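Local coordinates for fibronectin type III domain-containing protein (Simiduia agarivorans, PDB 6P2K) that probably hydrolyses beta-glucans such as xyloglucan, as a glycoside hydrolase family 74 enzyme whose catalytic part is built from two seven-bladed beta-propellers, at residues B[408-412]-B[482-487]; B[255-260]-B[308-312]; B[37-41]-B[51-55]. One frame throughout, in Å; residues are numbered along the deposited sequence.

Contact 1 (B[408-412]-B[482-487])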
loop_
_atom_site.group_PDB
_atom_site.type_symbol
_atom_site.label_atom_id
_atom_site.label_comp_id
_atom_site.label_asym_id
_atom_site.label_seq_id
_atom_site.Cartn_x
_atom_site.Cartn_y
_atom_site.Cartn_z
ATOM N N VAL B 408 -19.657 -17.238 -17.131
ATOM C CA VAL B 408 -19.525 -17.781 -15.785
ATOM C C VAL B 408 -18.065 -18.127 -15.525
ATOM O O VAL B 408 -17.395 -18.706 -16.386
ATOM C CB VAL B 408 -20.409 -19.031 -15.586
ATOM C CG1 VAL B 408 -20.164 -19.652 -14.218
ATOM C CG2 VAL B 408 -21.881 -18.689 -15.756
ATOM N N HIS B 409 -17.573 -17.779 -14.336
ATOM C CA HIS B 409 -16.312 -18.339 -13.854
ATOM C C HIS B 409 -16.408 -18.523 -12.347
ATOM O O HIS B 409 -16.481 -17.538 -11.611
ATOM C CB HIS B 409 -15.119 -17.460 -14.216
ATOM C CG HIS B 409 -13.805 -18.135 -13.989
ATOM N ND1 HIS B 409 -13.194 -18.170 -12.754
ATOM C CD2 HIS B 409 -13.013 -18.850 -14.823
ATOM C CE1 HIS B 409 -12.067 -18.856 -12.844
ATOM N NE2 HIS B 409 -11.936 -19.280 -14.089
ATOM N N GLU B 410 -16.394 -19.779 -11.897
ATOM C CA GLU B 410 -16.494 -20.137 -10.473
ATOM C C GLU B 410 -17.764 -19.503 -9.917
ATOM O O GLU B 410 -18.849 -19.766 -10.466
ATOM C CB GLU B 410 -15.198 -19.753 -9.756
ATOM C CG GLU B 410 -13.967 -20.494 -10.249
ATOM C CD GLU B 410 -12.702 -20.062 -9.538
ATOM O OE1 GLU B 410 -12.782 -19.170 -8.669
ATOM O OE2 GLU B 410 -11.624 -20.605 -9.859
ATOM N N ASN B 411 -17.696 -18.687 -8.863
ATOM C CA ASN B 411 -18.871 -18.061 -8.264
ATOM C C ASN B 411 -19.340 -16.825 -9.019
ATOM O O ASN B 411 -20.426 -16.315 -8.721
ATOM C CB ASN B 411 -18.574 -17.679 -6.813
ATOM C CG ASN B 411 -17.406 -16.716 -6.701
ATOM O OD1 ASN B 411 -16.265 -17.080 -6.977
ATOM N ND2 ASN B 411 -17.689 -15.474 -6.313
ATOM N N TYR B 412 -18.551 -16.330 -9.969
ATOM C CA TYR B 412 -18.868 -15.108 -10.696
ATOM C C TYR B 412 -19.749 -15.422 -11.899
ATOM O O TYR B 412 -19.463 -16.352 -12.660
ATOM C CB TYR B 412 -17.589 -14.412 -11.160
ATOM C CG TYR B 412 -17.838 -13.175 -11.992
ATOM C CD1 TYR B 412 -18.095 -11.950 -11.391
ATOM C CD2 TYR B 412 -17.813 -13.231 -13.381
ATOM C CE1 TYR B 412 -18.325 -10.814 -12.154
ATOM C CE2 TYR B 412 -18.047 -12.109 -14.147
ATOM C CZ TYR B 412 -18.302 -10.901 -13.528
ATOM O OH TYR B 412 -18.528 -9.772 -14.281
ATOM N N LYS B 482 -12.406 -7.068 -16.949
ATOM C CA LYS B 482 -12.385 -7.116 -15.489
ATOM C C LYS B 482 -11.577 -8.331 -15.054
ATOM O O LYS B 482 -12.015 -9.472 -15.238
ATOM C CB LYS B 482 -13.793 -7.174 -14.894
ATOM C CG LYS B 482 -13.799 -7.636 -13.432
ATOM C CD LYS B 482 -15.186 -7.604 -12.815
ATOM C CE LYS B 482 -15.625 -6.176 -12.523
ATOM N NZ LYS B 482 -16.968 -6.125 -11.867
ATOM N N ARG B 483 -10.406 -8.086 -14.474
ATOM C CA ARG B 483 -9.605 -9.171 -13.930
ATOM C C ARG B 483 -10.254 -9.698 -12.657
ATOM O O ARG B 483 -10.550 -8.932 -11.736
ATOM C CB ARG B 483 -8.183 -8.690 -13.654
ATOM C CG ARG B 483 -7.351 -8.510 -14.910
ATOM C CD ARG B 483 -6.115 -7.667 -14.641
ATOM N NE ARG B 483 -6.431 -6.241 -14.581
ATOM C CZ ARG B 483 -5.530 -5.272 -14.704
ATOM N NH1 ARG B 483 -4.252 -5.578 -14.899
ATOM N NH2 ARG B 483 -5.907 -4.000 -14.636
ATOM N N LEU B 484 -10.493 -11.007 -12.615
ATOM C CA LEU B 484 -11.147 -11.635 -11.468
ATOM C C LEU B 484 -10.093 -12.029 -10.431
ATOM O O LEU B 484 -9.853 -13.203 -10.141
ATOM C CB LEU B 484 -11.980 -12.829 -11.921
ATOM C CG LEU B 484 -13.120 -12.479 -12.883
ATOM C CD1 LEU B 484 -13.754 -13.740 -13.460
ATOM C CD2 LEU B 484 -14.166 -11.618 -12.186
ATOM N N ASN B 485 -9.455 -10.995 -9.876
ATOM C CA ASN B 485 -8.425 -11.215 -8.866
ATOM C C ASN B 485 -9.007 -11.853 -7.612
ATOM O O ASN B 485 -8.376 -12.718 -6.996
ATOM C CB ASN B 485 -7.739 -9.893 -8.518
ATOM C CG ASN B 485 -6.918 -9.340 -9.665
ATOM O OD1 ASN B 485 -6.098 -10.044 -10.251
ATOM N ND2 ASN B 485 -7.137 -8.072 -9.993
ATOM N N THR B 486 -10.210 -11.438 -7.217
ATOM C CA THR B 486 -10.824 -11.924 -5.992
ATOM C C THR B 486 -12.178 -12.583 -6.201
ATOM O O THR B 486 -12.717 -13.147 -5.242
ATOM C CB THR B 486 -10.989 -10.779 -4.977
ATOM O OG1 THR B 486 -11.850 -9.770 -5.521
ATOM C CG2 THR B 486 -9.641 -10.165 -4.630
ATOM N N HIS B 487 -12.735 -12.544 -7.412
ATOM C CA HIS B 487 -14.096 -13.018 -7.665
ATOM C C HIS B 487 -15.066 -12.383 -6.671
ATOM O O HIS B 487 -15.870 -13.054 -6.018
ATOM C CB HIS B 487 -14.169 -14.547 -7.616
ATOM C CG HIS B 487 -13.425 -15.222 -8.727
ATOM N ND1 HIS B 487 -12.052 -15.353 -8.731
ATOM C CD2 HIS B 487 -13.860 -15.795 -9.875
ATOM C CE1 HIS B 487 -11.674 -15.982 -9.831
ATOM N NE2 HIS B 487 -12.752 -16.263 -10.541
#
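The His487 ring lies between Glu410 on one face and Leu484 on the other. The carboxylate of Glu410 holds OE1 3.4 Å above the ring plane, displaced toward the rim, with the two planes close to parallel; the opposite face lies on CB of Leu484, from its own segment. At the edge, in the plane, His409 brings ND1 to 3.0 Å from NE2 of His487. This is a hydrogen bond, bent at 133°, in which either nitrogen could be the donor, with the two rings meeting rim to rim rather than stacking. Tyr412 is the other flat group: CD2 of Leu484 sits over the centre of its ring, a CH-pi contact 4.0 Å from the centroid, while CD1 of Leu484 packs on CB of His409.

Asn411 grips His487 by its backbone and CB. The asparagine CG stands between backbone N and carbonyl carbon (chi1 59°), which swings the amide across to His487. From there ND2 donates to the carbonyl O of His487 at 3.0 Å, nearly straight at 165° and in the amide's own plane, and OD1 comes within 3.3 Å of CB of His487. ND2 also bonds the carbonyl of Trp426, so one amide nitrogen ties three chain segments together. Glu410, not hydrogen-bonded to the ring, might favour a protonated His487, and its OE2 lies close to Glu410 OE2 of the second subunit.

The type II' turn from His409 to Tyr412 is the hairpin connection between strands 403-409 and 412-417, while the other segment runs off the end of strand 478-483. The contact thus joins neighbouring sheets of the propeller through their turns. Tyr412 packs against Val462 and Trp493 of strands 459-467 and 493-496, and its hydroxyl shares Glu424 with Lys482.

Contact 2 (B[255-260]-B[308-312])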
loop_
_atom_site.group_PDB
_atom_site.type_symbol
_atom_site.label_atom_id
_atom_site.label_comp_id
_atom_site.label_asym_id
_atom_site.label_seq_id
_atom_site.Cartn_x
_atom_site.Cartn_y
_atom_site.Cartn_z
ATOM N N VAL B 255 -55.943 22.762 -12.959
ATOM C CA VAL B 255 -55.489 22.624 -11.580
ATOM C C VAL B 255 -54.048 22.129 -11.559
ATOM O O VAL B 255 -53.720 21.165 -10.858
ATOM C CB VAL B 255 -56.418 21.682 -10.791
ATOM C CG1 VAL B 255 -57.679 22.418 -10.370
ATOM C CG2 VAL B 255 -56.775 20.462 -11.629
ATOM N N THR B 256 -53.177 22.789 -12.319
ATOM C CA THR B 256 -51.776 22.401 -12.399
ATOM C C THR B 256 -50.877 23.187 -11.456
ATOM O O THR B 256 -49.707 22.819 -11.298
ATOM C CB THR B 256 -51.254 22.562 -13.833
ATOM O OG1 THR B 256 -51.479 23.906 -14.276
ATOM C CG2 THR B 256 -51.962 21.592 -14.769
ATOM N N GLY B 257 -51.383 24.252 -10.836
ATOM C CA GLY B 257 -50.594 25.049 -9.916
ATOM C C GLY B 257 -49.959 24.226 -8.816
ATOM O O GLY B 257 -50.658 23.620 -7.999
ATOM N N GLY B 258 -48.629 24.188 -8.792
ATOM C CA GLY B 258 -47.896 23.350 -7.870
ATOM C C GLY B 258 -47.312 22.101 -8.491
ATOM O O GLY B 258 -46.502 21.425 -7.842
ATOM N N LEU B 259 -47.699 21.772 -9.718
ATOM C CA LEU B 259 -47.109 20.659 -10.444
ATOM C C LEU B 259 -45.940 21.147 -11.288
ATOM O O LEU B 259 -45.927 22.285 -11.769
ATOM C CB LEU B 259 -48.145 19.985 -11.344
ATOM C CG LEU B 259 -49.351 19.327 -10.674
ATOM C CD1 LEU B 259 -50.420 19.007 -11.709
ATOM C CD2 LEU B 259 -48.927 18.069 -9.934
ATOM N N GLU B 260 -44.951 20.275 -11.461
ATOM C CA GLU B 260 -43.872 20.556 -12.397
ATOM C C GLU B 260 -44.441 20.798 -13.788
ATOM O O GLU B 260 -45.363 20.107 -14.228
ATOM C CB GLU B 260 -42.881 19.395 -12.437
ATOM C CG GLU B 260 -41.781 19.457 -11.394
ATOM C CD GLU B 260 -40.839 18.275 -11.500
ATOM O OE1 GLU B 260 -40.186 17.931 -10.492
ATOM O OE2 GLU B 260 -40.755 17.685 -12.595
ATOM N N PHE B 308 -56.871 23.938 -3.372
ATOM C CA PHE B 308 -56.259 22.669 -3.734
ATOM C C PHE B 308 -54.748 22.826 -3.689
ATOM O O PHE B 308 -54.219 23.926 -3.867
ATOM C CB PHE B 308 -56.712 22.186 -5.119
ATOM C CG PHE B 308 -56.054 22.905 -6.268
ATOM C CD1 PHE B 308 -56.618 24.052 -6.798
ATOM C CD2 PHE B 308 -54.876 22.424 -6.826
ATOM C CE1 PHE B 308 -56.017 24.713 -7.857
ATOM C CE2 PHE B 308 -54.271 23.083 -7.880
ATOM C CZ PHE B 308 -54.844 24.227 -8.396
ATOM N N TYR B 309 -54.061 21.709 -3.453
ATOM C CA TYR B 309 -52.607 21.697 -3.473
ATOM C C TYR B 309 -52.118 20.316 -3.884
ATOM O O TYR B 309 -52.801 19.309 -3.678
ATOM C CB TYR B 309 -52.008 22.093 -2.114
ATOM C CG TYR B 309 -52.434 21.235 -0.940
ATOM C CD1 TYR B 309 -53.657 21.437 -0.313
ATOM C CD2 TYR B 309 -51.600 20.239 -0.443
ATOM C CE1 TYR B 309 -54.045 20.662 0.768
ATOM C CE2 TYR B 309 -51.980 19.458 0.635
ATOM C CZ TYR B 309 -53.202 19.674 1.236
ATOM O OH TYR B 309 -53.584 18.899 2.310
ATOM N N TRP B 310 -50.929 20.287 -4.483
ATOM C CA TRP B 310 -50.267 19.055 -4.879
ATOM C C TRP B 310 -49.041 18.837 -4.005
ATOM O O TRP B 310 -48.313 19.783 -3.690
ATOM C CB TRP B 310 -49.850 19.094 -6.350
ATOM C CG TRP B 310 -50.995 19.080 -7.314
ATOM C CD1 TRP B 310 -51.549 20.156 -7.939
ATOM C CD2 TRP B 310 -51.716 17.931 -7.774
ATOM N NE1 TRP B 310 -52.577 19.751 -8.756
ATOM C CE2 TRP B 310 -52.699 18.388 -8.672
ATOM C CE3 TRP B 310 -51.627 16.561 -7.514
ATOM C CZ2 TRP B 310 -53.587 17.524 -9.312
ATOM C CZ3 TRP B 310 -52.512 15.705 -8.146
ATOM C CH2 TRP B 310 -53.478 16.189 -9.034
ATOM N N GLU B 311 -48.814 17.588 -3.617
ATOM C CA GLU B 311 -47.692 17.223 -2.768
ATOM C C GLU B 311 -47.010 15.995 -3.345
ATOM O O GLU B 311 -47.679 15.053 -3.781
ATOM C CB GLU B 311 -48.154 16.948 -1.334
ATOM C CG GLU B 311 -47.122 16.278 -0.449
ATOM C CD GLU B 311 -47.688 15.901 0.906
ATOM O OE1 GLU B 311 -46.899 15.557 1.811
ATOM O OE2 GLU B 311 -48.926 15.951 1.065
ATOM N N LYS B 312 -45.680 16.010 -3.363
ATOM C CA LYS B 312 -44.918 14.847 -3.800
ATOM C C LYS B 312 -44.850 13.857 -2.647
ATOM O O LYS B 312 -44.227 14.132 -1.618
ATOM C CB LYS B 312 -43.522 15.256 -4.262
ATOM C CG LYS B 312 -43.460 15.682 -5.717
ATOM C CD LYS B 312 -42.061 15.534 -6.285
ATOM C CE LYS B 312 -41.920 16.317 -7.580
ATOM N NZ LYS B 312 -40.566 16.152 -8.186
HETATM O O HOH W 1 -49.977 23.021 -5.009
#
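Adjacent four-stranded sheets of a beta-propeller meet here: the loop leaving strand 253-254, the outermost strand of one sheet, lies against strand 304-314, the outermost strand of the next. CG1 of Val255 lies over one face of the Phe308 ring, off-centre, 3.9 Å from the centroid in a CH-pi contact. Two residues on, Trp310 offers both edge and face. Its indole NE1 donates to the carbonyl O of Val255 at 2.8 Å, with an N-H...O angle of 156°, and Leu259 covers a face of the same indole. CG of Leu259 stands almost directly above the five-membered ring, and its CD2 reaches within 3.5 Å of CG of Trp310. Bonded at the edge and overlain on the face, the indole has its rotation well fixed.

The loop takes this course through a type II beta turn from Thr256 to Leu259, closed by Leu259 N bonding Thr256 O. Gly258 takes the third position at positive phi (104°), the usual place for glycine in such a turn. The turn presents Gly257 O to the edge of the indole, 3.6 Å from CD1 of Trp310, and a water bridges that oxygen to Trp310 N.

Beyond the turn the chemistry becomes ionic. Lys312 stretches its chain out straight to a salt bridge, NZ lying 2.9 Å from OE1 of Glu260 and above the carboxylate plane. Glu260 also pairs with Arg263 through OE2, and Lys312 NZ bonds the carbonyl of Phe290. On the neighbouring strand 292-300, Phe297 meets the rings of both Phe308 and Trp310.

Contact 3 (B[37-41]-B[51-55]). With PE3 (3,6,9,12,15,18,21,24,27,30,33,36,39-tridecaoxahentetracontane-1,41-diol), chain C.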
loop_
_atom_site.group_PDB
_atom_site.type_symbol
_atom_site.label_atom_id
_atom_site.label_comp_id
_atom_site.label_asym_id
_atom_site.label_seq_id
_atom_site.Cartn_x
_atom_site.Cartn_y
_atom_site.Cartn_z
ATOM N N GLU B 37 -44.094 -11.552 -19.798
ATOM C CA GLU B 37 -44.247 -12.738 -18.959
ATOM C C GLU B 37 -45.693 -13.016 -18.575
ATOM O O GLU B 37 -45.939 -13.916 -17.765
ATOM C CB GLU B 37 -43.422 -12.619 -17.672
ATOM C CG GLU B 37 -41.951 -12.882 -17.838
ATOM C CD GLU B 37 -41.264 -11.769 -18.575
ATOM O OE1 GLU B 37 -40.483 -12.076 -19.498
ATOM O OE2 GLU B 37 -41.516 -10.590 -18.235
ATOM N N GLY B 38 -46.652 -12.272 -19.116
ATOM C CA GLY B 38 -48.017 -12.456 -18.668
ATOM C C GLY B 38 -48.216 -11.870 -17.282
ATOM O O GLY B 38 -47.637 -10.837 -16.927
ATOM N N VAL B 39 -49.031 -12.548 -16.478
ATOM C CA VAL B 39 -49.483 -12.042 -15.187
ATOM C C VAL B 39 -48.772 -12.801 -14.074
ATOM O O VAL B 39 -48.731 -14.037 -14.085
ATOM C CB VAL B 39 -51.010 -12.168 -15.042
ATOM C CG1 VAL B 39 -51.452 -11.784 -13.634
ATOM C CG2 VAL B 39 -51.714 -11.315 -16.079
ATOM N N TYR B 40 -48.215 -12.060 -13.116
ATOM C CA TYR B 40 -47.712 -12.625 -11.873
ATOM C C TYR B 40 -48.714 -12.388 -10.750
ATOM O O TYR B 40 -49.457 -11.403 -10.754
ATOM C CB TYR B 40 -46.373 -12.008 -11.471
ATOM C CG TYR B 40 -45.196 -12.352 -12.350
ATOM C CD1 TYR B 40 -44.865 -11.557 -13.439
ATOM C CD2 TYR B 40 -44.395 -13.454 -12.070
ATOM C CE1 TYR B 40 -43.774 -11.856 -14.232
ATOM C CE2 TYR B 40 -43.304 -13.766 -12.863
ATOM C CZ TYR B 40 -43.000 -12.961 -13.940
ATOM O OH TYR B 40 -41.915 -13.256 -14.726
ATOM N N LYS B 41 -48.700 -13.286 -9.766
ATOM C CA LYS B 41 -49.584 -13.221 -8.611
ATOM C C LYS B 41 -48.761 -13.243 -7.330
ATOM O O LYS B 41 -47.694 -13.864 -7.266
ATOM C CB LYS B 41 -50.578 -14.393 -8.618
ATOM C CG LYS B 41 -51.610 -14.380 -7.503
ATOM C CD LYS B 41 -52.479 -15.632 -7.546
ATOM C CE LYS B 41 -53.575 -15.585 -6.487
ATOM N NZ LYS B 41 -54.730 -16.466 -6.821
ATOM N N ILE B 51 -45.810 -17.196 -10.890
ATOM C CA ILE B 51 -46.410 -17.172 -12.220
ATOM C C ILE B 51 -47.862 -17.636 -12.145
ATOM O O ILE B 51 -48.285 -18.314 -11.201
ATOM C CB ILE B 51 -45.601 -18.038 -13.200
ATOM C CG1 ILE B 51 -45.497 -19.472 -12.681
ATOM C CG2 ILE B 51 -44.227 -17.452 -13.429
ATOM C CD1 ILE B 51 -46.368 -20.446 -13.423
ATOM N N THR B 52 -48.639 -17.247 -13.153
ATOM C CA THR B 52 -50.013 -17.720 -13.280
ATOM C C THR B 52 -50.166 -18.537 -14.557
ATOM O O THR B 52 -49.171 -19.003 -15.120
ATOM C CB THR B 52 -50.998 -16.547 -13.264
ATOM O OG1 THR B 52 -50.859 -15.788 -14.468
ATOM C CG2 THR B 52 -50.732 -15.644 -12.064
ATOM N N GLY B 53 -51.399 -18.712 -15.028
ATOM C CA GLY B 53 -51.640 -19.570 -16.171
ATOM C C GLY B 53 -51.086 -19.012 -17.472
ATOM O O GLY B 53 -50.705 -17.847 -17.583
ATOM N N ASN B 54 -51.055 -19.878 -18.486
ATOM C CA ASN B 54 -50.535 -19.506 -19.796
ATOM C C ASN B 54 -51.564 -18.695 -20.574
ATOM O O ASN B 54 -52.711 -19.120 -20.733
ATOM C CB ASN B 54 -50.153 -20.750 -20.598
ATOM C CG ASN B 54 -48.956 -21.473 -20.019
ATOM O OD1 ASN B 54 -48.026 -20.851 -19.509
ATOM N ND2 ASN B 54 -48.972 -22.799 -20.100
ATOM N N LEU B 55 -51.145 -17.537 -21.068
ATOM C CA LEU B 55 -51.968 -16.705 -21.932
ATOM C C LEU B 55 -51.597 -16.937 -23.393
ATOM O O LEU B 55 -50.507 -17.418 -23.712
ATOM C CB LEU B 55 -51.804 -15.225 -21.579
ATOM C CG LEU B 55 -52.091 -14.826 -20.133
ATOM C CD1 LEU B 55 -51.334 -13.564 -19.774
ATOM C CD2 LEU B 55 -53.584 -14.629 -19.929
HETATM O O43 PE3 C . -51.402 -22.455 -11.209
HETATM C C42 PE3 C . -50.606 -23.052 -12.235
HETATM C C41 PE3 C . -49.405 -22.150 -12.507
HETATM O O40 PE3 C . -48.528 -22.668 -13.524
HETATM C C39 PE3 C . -49.146 -22.820 -14.812
HETATM C C38 PE3 C . -48.057 -23.345 -15.738
HETATM O O37 PE3 C . -48.547 -23.540 -17.072
HETATM O O HOH W 2 -49.487 -15.580 -17.146
HETATM O O HOH W 3 -47.550 -16.600 -15.487
#
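Ile51 pairs with Tyr40 as an antiparallel, non-hydrogen-bonded bridge, and although their side chains diverge, CG2 of Ile51 still rests 3.8 Å from CE2 of the tyrosine ring. Its CD1 lies beside a bound polyethylene glycol fragment. Thr52 does most of the work. With OG1 between backbone N and carbonyl carbon (chi1 69°), its hydroxyl donates to Val39 O at 2.8 Å, from above the carbonyl plane; Thr52 N reaches the same oxygen only weakly, at 3.3 Å. The methyl CG2 packs on CB of Lys41, 3.7 Å away. One water accepts from Val39 N and donates to Thr52 OG1 and Gly53 O, stitching the backbones together where the strands part. Asn54 turns outward, its ND2 3.1 Å from O37 of the glycol. Leu55 then folds back, and its CD1 lies 3.7 Å from CA of Gly38, whose positive phi suits a glycine.

The contact lies where strand 39-42 pairs with 50-51, the outermost strand of a four-stranded propeller sheet, and with the loop that leaves it. Val39 and Leu55 both pack on Val60 of strand 60-66 in the following sheet, and Tyr91 bonds the hydroxyl of Thr52.

Overall arrangement
All three contacts are built on the antiparallel sheets of the propellers, but at different depths. Contact 3 is the most buried and closest to the chain's centre, about 15 Å away; it alone lies within one sheet and its exit loop, held by backbone, a threonine hydroxyl and waters. Contacts 1 and 2 are only partly buried, about 27 and 33 Å out, and each joins neighbouring sheets. Contact 1 relies on a histidine pair and an asparagine amide, contact 2 on indole packing and a salt bridge. No two touch: the nearest atoms of contacts 1 and 3 are about 20 Å apart, and those of contacts 1 and 2 about 33 Å.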